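Pectate lyase (Pectobacterium carotovorum, PDB 4U49) probably cleaves polygalacturonate and methylated pectins by calcium-dependent beta-elimination, leaving unsaturated galacturonosyl ends. Local coordinates at residues Thr24-Leu29 with Thr35-Ser40. Sequence-based numbering, arbitrary orientation.
Sequences TMLMLL and TYLSWS
Leu26 reaches across to Trp39 and Leu37 on one face of this antiparallel strand pair. With CG anti to the backbone N (chi1 175°) and chi2 turned to 64°, Leu26 CD1 comes 3.9 Å from Trp39 CE3, approaching the indole obliquely. The same methyl touches Leu37 CB. Thr24 CG2 lies 3.9 Å from Trp39 CD1; a branched threonine suits this spot because its methyl meets the ring while its hydroxyl can serve a polar partner. Leu28 shares this apolar face, which packs on strands 87-94 and 99-106.

The other face carries Met25, Met27, Leu29, Tyr36, Ser38 and Ser40. Tyr36 brings its ring edge to the partner strand, CD2 3.5 Å from Leu29 O. Flexible Met27 packs on Asn189 and Ile191. Polar ends are satisfied by neighbours: Thr24 OG1 by Thr41, Trp39 NE1 by Gln49 OE1, Tyr36 OH by Asn277 and Thr247, and the short hydroxyls of Ser38 and Ser40 by Asn189 OD1 and Asn166 OD1 respectively.

Six backbone bonds fix the register, the Met27 N to Ser38 O bond being nearly straight (2.8 Å, 175°). This is an antiparallel beta hairpin, one face packed within the N-terminal beta-sheet domain, the other docked against the parallel beta-helix of the pectate lyase.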
loop_
_atom_site.group_PDB
_atom_site.type_symbol
_atom_site.label_atom_id
_atom_site.label_comp_id
_atom_site.label_asym_id
_atom_site.label_seq_id
_atom_site.Cartn_x
_atom_site.Cartn_y
_atom_site.Cartn_z
ATOM N N THR A 24 5.798 -16.896 8.812
ATOM C CA THR A 24 5.491 -16.008 7.705
ATOM C C THR A 24 4.058 -16.274 7.276
ATOM O O THR A 24 3.697 -17.413 6.980
ATOM C CB THR A 24 6.440 -16.213 6.518
ATOM O OG1 THR A 24 7.785 -15.925 6.925
ATOM C CG2 THR A 24 6.056 -15.294 5.367
ATOM N N MET A 25 3.239 -15.227 7.273
ATOM C CA MET A 25 1.851 -15.343 6.848
ATOM C C MET A 25 1.697 -14.890 5.409
ATOM O O MET A 25 1.891 -13.716 5.097
ATOM C CB MET A 25 0.931 -14.523 7.751
ATOM C CG MET A 25 -0.499 -14.430 7.238
ATOM S SD MET A 25 -1.449 -15.937 7.506
ATOM C CE MET A 25 -2.935 -15.570 6.577
ATOM N N LEU A 26 1.345 -15.829 4.538
ATOM C CA LEU A 26 1.151 -15.545 3.122
ATOM C C LEU A 26 -0.331 -15.481 2.767
ATOM O O LEU A 26 -1.104 -16.368 3.130
ATOM C CB LEU A 26 1.851 -16.609 2.268
ATOM C CG LEU A 26 1.668 -16.543 0.750
ATOM C CD1 LEU A 26 2.268 -15.265 0.189
ATOM C CD2 LEU A 26 2.288 -17.768 0.090
ATOM N N MET A 27 -0.713 -14.423 2.060
ATOM C CA MET A 27 -2.065 -14.262 1.535
ATOM C C MET A 27 -1.992 -14.000 0.036
ATOM O O MET A 27 -0.946 -13.594 -0.469
ATOM C CB MET A 27 -2.792 -13.107 2.226
ATOM C CG MET A 27 -2.767 -13.156 3.736
ATOM S SD MET A 27 -3.823 -11.883 4.452
ATOM C CE MET A 27 -3.275 -10.433 3.556
ATOM N N LEU A 28 -3.092 -14.208 -0.679
ATOM C CA LEU A 28 -3.081 -13.913 -2.105
ATOM C C LEU A 28 -4.358 -13.251 -2.600
ATOM O O LEU A 28 -5.405 -13.307 -1.955
ATOM C CB LEU A 28 -2.810 -15.188 -2.916
ATOM C CG LEU A 28 -3.645 -16.450 -2.710
ATOM C CD1 LEU A 28 -4.984 -16.365 -3.440
ATOM C CD2 LEU A 28 -2.862 -17.671 -3.178
ATOM N N LEU A 29 -4.242 -12.621 -3.760
ATOM C CA LEU A 29 -5.382 -12.050 -4.456
ATOM C C LEU A 29 -5.292 -12.424 -5.927
ATOM O O LEU A 29 -4.386 -11.978 -6.632
ATOM C CB LEU A 29 -5.421 -10.529 -4.290
ATOM C CG LEU A 29 -6.568 -9.804 -4.998
ATOM C CD1 LEU A 29 -7.903 -10.195 -4.385
ATOM C CD2 LEU A 29 -6.371 -8.291 -4.958
ATOM N N THR A 35 -2.052 -13.159 -10.325
ATOM C CA THR A 35 -2.141 -13.609 -8.941
ATOM C C THR A 35 -1.102 -12.876 -8.099
ATOM O O THR A 35 0.102 -12.988 -8.338
ATOM C CB THR A 35 -1.948 -15.134 -8.815
ATOM O OG1 THR A 35 -3.035 -15.807 -9.466
ATOM C CG2 THR A 35 -1.920 -15.546 -7.348
ATOM N N TYR A 36 -1.582 -12.105 -7.129
ATOM C CA TYR A 36 -0.710 -11.312 -6.276
ATOM C C TYR A 36 -0.454 -12.016 -4.959
ATOM O O TYR A 36 -1.387 -12.444 -4.283
ATOM C CB TYR A 36 -1.314 -9.931 -6.023
ATOM C CG TYR A 36 -1.566 -9.159 -7.292
ATOM C CD1 TYR A 36 -0.540 -8.464 -7.917
ATOM C CD2 TYR A 36 -2.827 -9.137 -7.876
ATOM C CE1 TYR A 36 -0.759 -7.763 -9.082
ATOM C CE2 TYR A 36 -3.058 -8.438 -9.045
ATOM C CZ TYR A 36 -2.020 -7.752 -9.644
ATOM O OH TYR A 36 -2.234 -7.050 -10.807
ATOM N N LEU A 37 0.820 -12.142 -4.611
ATOM C CA LEU A 37 1.216 -12.694 -3.324
ATOM C C LEU A 37 1.595 -11.552 -2.397
ATOM O O LEU A 37 2.215 -10.586 -2.822
ATOM C CB LEU A 37 2.390 -13.666 -3.476
ATOM C CG LEU A 37 2.110 -15.110 -3.899
ATOM C CD1 LEU A 37 1.406 -15.193 -5.244
ATOM C CD2 LEU A 37 3.416 -15.896 -3.927
ATOM N N SER A 38 1.212 -11.658 -1.132
ATOM C CA SER A 38 1.600 -10.668 -0.141
ATOM C C SER A 38 1.820 -11.373 1.185
ATOM O O SER A 38 1.060 -12.271 1.548
ATOM C CB SER A 38 0.531 -9.578 -0.013
ATOM O OG SER A 38 0.917 -8.588 0.924
ATOM N N TRP A 39 2.856 -10.981 1.915
ATOM C CA TRP A 39 3.150 -11.670 3.162
ATOM C C TRP A 39 3.770 -10.776 4.221
ATOM O O TRP A 39 4.305 -9.712 3.924
ATOM C CB TRP A 39 4.067 -12.875 2.900
ATOM C CG TRP A 39 5.409 -12.550 2.290
ATOM C CD1 TRP A 39 6.586 -12.339 2.956
ATOM C CD2 TRP A 39 5.717 -12.438 0.891
ATOM N NE1 TRP A 39 7.600 -12.089 2.058
ATOM C CE2 TRP A 39 7.091 -12.138 0.792
ATOM C CE3 TRP A 39 4.957 -12.544 -0.279
ATOM C CZ2 TRP A 39 7.722 -11.952 -0.441
ATOM C CZ3 TRP A 39 5.590 -12.360 -1.500
ATOM C CH2 TRP A 39 6.958 -12.072 -1.569
ATOM N N SER A 40 3.670 -11.218 5.468
ATOM C CA SER A 40 4.392 -10.594 6.560
ATOM C C SER A 40 5.240 -11.654 7.237
ATOM O O SER A 40 4.827 -12.807 7.357
ATOM C CB SER A 40 3.440 -9.952 7.568
ATOM O OG SER A 40 2.708 -10.945 8.263
#